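Local coordinates for petrobactin-binding protein YclQ (Bacillus subtilis subsp. subtilis str. 168, PDB 3GFV) that binds iron-free and ferric petrobactin, and the precursor 3,4-dihydroxybenzoic acid, as the solute-binding component of the YclNOPQ ABC transporter for ferric-petrobactin uptake, at residues 102-107 / 190-195; 121-124 / 130-133; 233-238 / 243-248. One frame throughout, in Å; residues are numbered along the deposited sequence.

Contact 1: 102-107 / 190-195; sequences SARQSE and KSRYGL. With PO4 (phosphate ion), chain C.
Arg104 and Arg192 converge on a phosphate ion from the two lobes of the periplasmic binding protein fold, one from the loop after strand 98-101 and the other from the loop after strand 183-187. The ion, probably from the crystallisation liquor, marks an anion-accepting spot between the lobes, which is consistent with the ligand cleft of this family. Arg104 presents the edge of its guanidinium: NE and NH2 both point at phosphate O2, each 3.3 Å from it, in a forked but weak pair of bonds, with O2 lying in the guanidinium plane. Arg192 turns to a different oxygen, its NH1 coming to 3.2 Å from phosphate O1 at an oblique angle. The two guanidinium planes are 57° apart and the side chains cross nearly perpendicularly; the very short approach of their NH2 atoms is doubtful in detail. Lys84 NZ adds a third positive group to the ion.

Both arginines are steadied by the protein. The carbonyl O of Tyr275 accepts from Arg104 NH2, and the Tyr275 ring makes a cation-pi contact with the same residue; Thr213 O accepts from Arg192 NH1. An extended chain, with CG anti to the backbone N (chi1 179°), carries Arg192 past Tyr193, whose OH sits 3.4 Å above the guanidinium plane of Arg192, toward its rim.

Farther out, a type I turn from Ser191 to Gly194 presents Arg192. On the other loop, Gln105 folds back so that its OE1 accepts from Ser102 N at 2.9 Å, almost straight at 176°.

Contact 2: 121-124 / 130-133; sequences LGVD and ESFK
Val123 runs past the first turns of helix 128-142 with its CA 5.2 Å from that of Ser131, close enough for a helix side chain to reach the loop backbone directly. That side chain is Ser131, whose OG accepts the backbone N-H of Asp124 at 2.8 Å and 162°. Its hydroxyl lies between the backbone N and the carbonyl carbon (chi1 63°), a rotation that lets OG face the loop and also the carbonyls of Lys127, just before the helix, and Tyr128, in its first turn, which share or alternate for its one proton. One small polar atom therefore joins the incoming chain to the opening turn, and it packs against Val123 as well, with 3.4 Å from Ser131 OG to Val123 CA.

The loop belongs to the connection that leaves the edge strand 118-120 of the five-stranded parallel sheet, in the N-terminal lobe of the periplasmic binding protein fold, and leads into helix 128-142. Asp124 forms an Asx turn at the start of the approach to the helix, its OD1 accepting from Ala126 N, while its CB rests 3.9 Å from Ser131 OG.

Beside this polar bond is a light apolar touch. Val123 places CG1 anti to its carbonyl carbon (chi1 -68°), which brings that methyl alongside Phe132, 4.4 Å from Phe132 CB and at the edge of the ring, near its plane. Phe132 itself is buried, with Leu153 and Ile156 of helix 146-170 packed against it. Upstream, Leu121 settles on Asp135, Thr138 and Ile139, one to two turns farther along helix 128-142.

Contact 3: 233-238 / 243-248; sequences VIDRGT and TSSTKQ
A buried carboxylate organises this polar contact: Asp235, where strand 230-235 of the C-terminal lobe of the periplasmic binding protein fold gives way to helix 236-240, gathers in Ser245 and Thr246 from the chain entering helix 246-250. OD2 takes two bonds on its two lone pairs. Ser245 N reaches the syn side of Asp235 OD2 at 2.7 Å and 164°, and Thr246 OG1 donates to the anti side of the same oxygen at 2.9 Å.

The other oxygen, OD1, mainly serves its own segment and reaches the second one through a water. Asp235 is the N-cap of helix 236-240, and its OD1 accepts from Thr238 N at 3.0 Å and 162°, the donor standing above the carboxylate plane rather than within it. The water donates to Asp235 OD1 at 2.7 Å; it donates in turn to the carbonyl O of Thr243 and accepts from Ser245 OG, bridging the segments a second time. With both oxygens engaged, the carboxylate is held against rotation, and these donors together with the start of helix 236-240 would probably stabilise its negative charge. Asp235 N donates to Ser271 OG, and Ser245 OG also meets Gly182 N.

Two flanks complete the contact. On the inner side Val233, with CG1 anti to its backbone N (chi1 -177°), lays this methyl 3.8 Å from Thr246 CG2, while Tyr268 also touches Thr246. On the other flank, buried Gly237 brings its CA within 3.5 Å of Thr243 O in a CA-H...O contact, the close fit of a residue without a side chain. Next to it the exposed hydroxyls of Thr238 and Ser244 share a hydrogen bond, OG1 to OG 2.7 Å, in which either may be the donor.

From the N terminus, the chain enters contact 1 at 102-107, after strand 98-101. Before that loop is closed at 190-195, contact 2 forms wholly within it, joining 121-124 to 130-133 across a short connection; the intervening helix 146-170 then leads to the other lobe. Contact 3 follows in series, closing the short loop between 233-238 and 243-248. Contact 1 thus spans the lobes, whereas contacts 2 and 3 are local ties on opposite sides of the chain's centre, their nearest atoms about 13 Å apart. Each touches contact 1: Ser102 CB lies 3.7 Å from Gly122 CA, and Tyr193 CE2 3.6 Å from Ile234 CD1.

Contact 1: 102-107 / 190-195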
# COMPACT_ATOMS: atom_id res chain seq x y z
N SER A 102 3.56 10.94 0.20
CA SER A 102 4.23 9.81 0.83
C SER A 102 5.55 9.53 0.13
O SER A 102 6.18 10.43 -0.39
CB SER A 102 3.32 8.57 0.92
OG SER A 102 2.83 8.20 -0.35
N ALA A 103 6.00 8.29 0.20
CA ALA A 103 7.39 8.01 -0.11
C ALA A 103 7.83 8.48 -1.51
O ALA A 103 8.94 8.99 -1.68
CB ALA A 103 7.68 6.52 0.08
N ARG A 104 6.97 8.32 -2.50
CA ARG A 104 7.35 8.65 -3.87
C ARG A 104 7.55 10.15 -4.12
O ARG A 104 8.14 10.52 -5.14
CB ARG A 104 6.32 8.09 -4.87
CG ARG A 104 6.34 6.55 -4.97
CD ARG A 104 5.28 6.07 -5.93
NE ARG A 104 5.45 4.66 -6.28
CZ ARG A 104 4.67 3.67 -5.85
NH1 ARG A 104 3.66 3.90 -5.02
NH2 ARG A 104 4.92 2.43 -6.24
N GLN A 105 7.07 11.00 -3.20
CA GLN A 105 7.29 12.44 -3.33
C GLN A 105 8.15 13.01 -2.19
O GLN A 105 8.20 14.23 -1.99
CB GLN A 105 5.95 13.21 -3.37
CG GLN A 105 4.93 12.69 -4.37
CD GLN A 105 4.12 11.51 -3.84
OE1 GLN A 105 3.91 11.37 -2.63
NE2 GLN A 105 3.68 10.64 -4.75
N SER A 106 8.82 12.12 -1.46
CA SER A 106 9.58 12.48 -0.26
C SER A 106 10.55 13.64 -0.47
O SER A 106 10.64 14.56 0.34
CB SER A 106 10.37 11.27 0.25
OG SER A 106 9.57 10.44 1.05
N GLU A 107 11.27 13.59 -1.59
CA GLU A 107 12.23 14.63 -1.90
C GLU A 107 11.64 15.96 -2.34
O GLU A 107 12.38 16.93 -2.50
CB GLU A 107 13.19 14.14 -2.99
CG GLU A 107 14.57 13.82 -2.48
CD GLU A 107 15.56 13.71 -3.63
OE1 GLU A 107 16.39 14.63 -3.79
OE2 GLU A 107 15.47 12.73 -4.38
N LYS A 190 9.92 -6.88 6.76
CA LYS A 190 10.36 -5.48 6.83
C LYS A 190 10.52 -4.83 5.46
O LYS A 190 10.83 -3.65 5.36
CB LYS A 190 11.66 -5.35 7.63
CG LYS A 190 11.63 -6.05 8.98
CD LYS A 190 10.94 -5.22 10.03
CE LYS A 190 11.00 -5.89 11.40
NZ LYS A 190 10.10 -7.09 11.51
N SER A 191 10.29 -5.60 4.40
CA SER A 191 10.37 -5.04 3.05
C SER A 191 9.06 -4.35 2.68
O SER A 191 8.09 -4.31 3.47
CB SER A 191 10.69 -6.13 2.01
OG SER A 191 9.54 -6.94 1.77
N ARG A 192 9.02 -3.81 1.47
CA ARG A 192 7.82 -3.16 0.98
C ARG A 192 6.57 -4.02 1.17
O ARG A 192 5.51 -3.52 1.51
CB ARG A 192 8.02 -2.83 -0.49
CG ARG A 192 6.83 -2.18 -1.13
CD ARG A 192 7.17 -1.91 -2.57
NE ARG A 192 6.27 -0.94 -3.17
CZ ARG A 192 6.47 -0.39 -4.36
NH1 ARG A 192 7.55 -0.72 -5.07
NH2 ARG A 192 5.60 0.48 -4.84
N TYR A 193 6.69 -5.32 0.96
CA TYR A 193 5.53 -6.21 1.11
C TYR A 193 5.69 -7.17 2.28
O TYR A 193 4.99 -8.19 2.38
CB TYR A 193 5.25 -6.98 -0.19
CG TYR A 193 5.09 -6.08 -1.40
CD1 TYR A 193 4.07 -5.13 -1.46
CD2 TYR A 193 5.97 -6.15 -2.47
CE1 TYR A 193 3.94 -4.29 -2.56
CE2 TYR A 193 5.84 -5.33 -3.56
CZ TYR A 193 4.82 -4.40 -3.61
OH TYR A 193 4.68 -3.57 -4.70
N GLY A 194 6.60 -6.81 3.17
CA GLY A 194 6.83 -7.56 4.39
C GLY A 194 5.61 -7.79 5.26
O GLY A 194 5.61 -8.71 6.07
N LEU A 195 4.58 -6.95 5.14
CA LEU A 195 3.42 -7.11 6.03
C LEU A 195 2.77 -8.49 5.95
O LEU A 195 2.14 -8.93 6.91
CB LEU A 195 2.38 -5.99 5.83
CG LEU A 195 1.39 -6.12 4.67
CD1 LEU A 195 0.29 -5.07 4.87
CD2 LEU A 195 2.10 -5.91 3.35
P PO4 C . 8.80 2.84 -6.97
O1 PO4 C . 8.25 2.30 -5.67
O2 PO4 C . 7.70 2.91 -8.00
O3 PO4 C . 9.37 4.22 -6.73
O4 PO4 C . 9.89 1.92 -7.46

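Contact 2: 121-124 / 130-133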
# COMPACT_ATOMS: atom_id res chain seq x y z
N LEU A 121 2.37 10.97 4.93
CA LEU A 121 1.65 9.85 5.56
C LEU A 121 1.97 8.50 4.88
O LEU A 121 1.07 7.75 4.50
CB LEU A 121 0.13 10.04 5.50
CG LEU A 121 -0.41 11.26 6.26
CD1 LEU A 121 -1.94 11.32 6.17
CD2 LEU A 121 0.05 11.26 7.73
N GLY A 122 3.24 8.18 4.73
CA GLY A 122 3.56 6.84 4.23
C GLY A 122 3.85 5.86 5.34
O GLY A 122 4.42 6.22 6.36
N VAL A 123 3.49 4.59 5.14
CA VAL A 123 3.81 3.57 6.13
C VAL A 123 5.32 3.36 6.21
O VAL A 123 6.04 3.48 5.21
CB VAL A 123 3.09 2.22 5.86
CG1 VAL A 123 1.57 2.36 6.07
CG2 VAL A 123 3.42 1.69 4.45
N ASP A 124 5.79 3.06 7.41
CA ASP A 124 7.19 2.67 7.59
C ASP A 124 7.17 1.15 7.67
O ASP A 124 6.66 0.58 8.64
CB ASP A 124 7.73 3.30 8.88
CG ASP A 124 9.10 2.76 9.29
OD1 ASP A 124 9.65 1.85 8.62
OD2 ASP A 124 9.63 3.26 10.31
N GLU A 130 2.41 0.32 13.60
CA GLU A 130 2.59 1.58 14.33
C GLU A 130 2.34 2.76 13.40
O GLU A 130 1.55 3.66 13.72
CB GLU A 130 3.99 1.66 14.93
CG GLU A 130 4.32 2.99 15.60
CD GLU A 130 5.71 3.01 16.22
OE1 GLU A 130 6.53 3.87 15.82
OE2 GLU A 130 6.00 2.16 17.09
N SER A 131 3.01 2.76 12.24
CA SER A 131 2.88 3.86 11.28
C SER A 131 1.49 3.87 10.64
O SER A 131 0.91 4.94 10.42
CB SER A 131 4.00 3.83 10.21
OG SER A 131 3.91 2.66 9.44
N PHE A 132 0.95 2.68 10.36
CA PHE A 132 -0.41 2.56 9.80
C PHE A 132 -1.42 3.20 10.75
O PHE A 132 -2.24 4.03 10.36
CB PHE A 132 -0.78 1.09 9.60
CG PHE A 132 -2.15 0.87 9.01
CD1 PHE A 132 -2.34 0.96 7.64
CD2 PHE A 132 -3.24 0.53 9.82
CE1 PHE A 132 -3.60 0.75 7.08
CE2 PHE A 132 -4.50 0.34 9.27
CZ PHE A 132 -4.67 0.43 7.88
N LYS A 133 -1.39 2.81 12.01
CA LYS A 133 -2.34 3.42 12.94
C LYS A 133 -2.11 4.92 13.10
O LYS A 133 -3.06 5.71 13.17
CB LYS A 133 -2.30 2.72 14.28
CG LYS A 133 -2.81 1.29 14.17
CD LYS A 133 -2.79 0.59 15.52
CE LYS A 133 -3.71 -0.61 15.51
NZ LYS A 133 -3.67 -1.33 16.81

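Contact 3: 233-238 / 243-248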
# COMPACT_ATOMS: atom_id res chain seq x y z
N VAL A 233 2.10 -13.29 -5.52
CA VAL A 233 2.67 -12.62 -6.69
C VAL A 233 2.06 -11.25 -6.94
O VAL A 233 0.82 -11.12 -6.97
CB VAL A 233 2.46 -13.47 -7.95
CG1 VAL A 233 3.11 -12.80 -9.14
CG2 VAL A 233 3.05 -14.86 -7.74
N ILE A 234 2.92 -10.27 -7.16
CA ILE A 234 2.50 -8.92 -7.57
C ILE A 234 3.14 -8.68 -8.91
O ILE A 234 4.31 -9.01 -9.11
CB ILE A 234 2.98 -7.87 -6.56
CG1 ILE A 234 2.23 -8.07 -5.24
CG2 ILE A 234 2.73 -6.44 -7.06
CD1 ILE A 234 2.99 -7.52 -4.07
N ASP A 235 2.38 -8.13 -9.86
CA ASP A 235 2.94 -7.86 -11.18
C ASP A 235 3.07 -6.35 -11.40
O ASP A 235 2.07 -5.65 -11.58
CB ASP A 235 2.06 -8.46 -12.25
CG ASP A 235 2.77 -8.53 -13.59
OD1 ASP A 235 3.29 -7.49 -14.03
OD2 ASP A 235 2.86 -9.63 -14.15
N ARG A 236 4.31 -5.86 -11.38
CA ARG A 236 4.53 -4.41 -11.50
C ARG A 236 4.06 -3.91 -12.86
O ARG A 236 3.50 -2.81 -12.97
CB ARG A 236 6.01 -4.07 -11.31
CG ARG A 236 6.31 -2.57 -11.43
CD ARG A 236 7.78 -2.27 -11.27
NE ARG A 236 8.06 -0.84 -11.44
CZ ARG A 236 8.33 -0.26 -12.61
NH1 ARG A 236 8.38 -0.99 -13.72
NH2 ARG A 236 8.56 1.05 -12.67
N GLY A 237 4.27 -4.72 -13.89
CA GLY A 237 3.83 -4.36 -15.24
C GLY A 237 2.33 -4.14 -15.24
O GLY A 237 1.83 -3.12 -15.72
N THR A 238 1.59 -5.11 -14.70
CA THR A 238 0.14 -5.00 -14.67
C THR A 238 -0.28 -3.75 -13.92
O THR A 238 -1.21 -3.04 -14.33
CB THR A 238 -0.50 -6.24 -14.03
OG1 THR A 238 -0.09 -7.40 -14.76
CG2 THR A 238 -2.02 -6.14 -14.07
N THR A 243 3.20 -4.64 -19.98
CA THR A 243 2.85 -6.05 -20.12
C THR A 243 3.01 -6.81 -18.80
O THR A 243 3.91 -6.51 -18.00
CB THR A 243 3.63 -6.73 -21.25
OG1 THR A 243 5.03 -6.59 -21.02
CG2 THR A 243 3.28 -6.07 -22.57
N SER A 244 2.12 -7.77 -18.58
CA SER A 244 2.19 -8.67 -17.43
C SER A 244 3.22 -9.76 -17.67
O SER A 244 3.48 -10.13 -18.81
CB SER A 244 0.82 -9.32 -17.21
OG SER A 244 -0.19 -8.33 -17.28
N SER A 245 3.81 -10.28 -16.61
CA SER A 245 4.78 -11.37 -16.83
C SER A 245 4.68 -12.42 -15.74
O SER A 245 5.63 -13.17 -15.48
CB SER A 245 6.21 -10.84 -16.97
OG SER A 245 6.60 -10.08 -15.84
N THR A 246 3.52 -12.50 -15.11
CA THR A 246 3.31 -13.48 -14.06
C THR A 246 3.27 -14.93 -14.56
O THR A 246 3.89 -15.82 -13.97
CB THR A 246 2.01 -13.18 -13.33
OG1 THR A 246 2.19 -11.96 -12.61
CG2 THR A 246 1.69 -14.30 -12.36
N LYS A 247 2.56 -15.17 -15.66
CA LYS A 247 2.39 -16.54 -16.16
C LYS A 247 3.70 -17.15 -16.63
O LYS A 247 3.94 -18.35 -16.47
CB LYS A 247 1.36 -16.58 -17.29
CG LYS A 247 -0.06 -16.30 -16.83
CD LYS A 247 -1.06 -16.65 -17.93
CE LYS A 247 -0.76 -18.02 -18.52
NZ LYS A 247 -1.80 -18.48 -19.49
N GLN A 248 4.56 -16.34 -17.23
CA GLN A 248 5.82 -16.88 -17.70
C GLN A 248 6.64 -17.28 -16.50
O GLN A 248 7.51 -18.15 -16.60
CB GLN A 248 6.58 -15.90 -18.60
CG GLN A 248 7.25 -14.74 -17.89
CD GLN A 248 7.73 -13.67 -18.87
OE1 GLN A 248 8.93 -13.41 -18.99
NE2 GLN A 248 6.78 -13.06 -19.59
O HOH W 1 5.39 -7.61 -15.78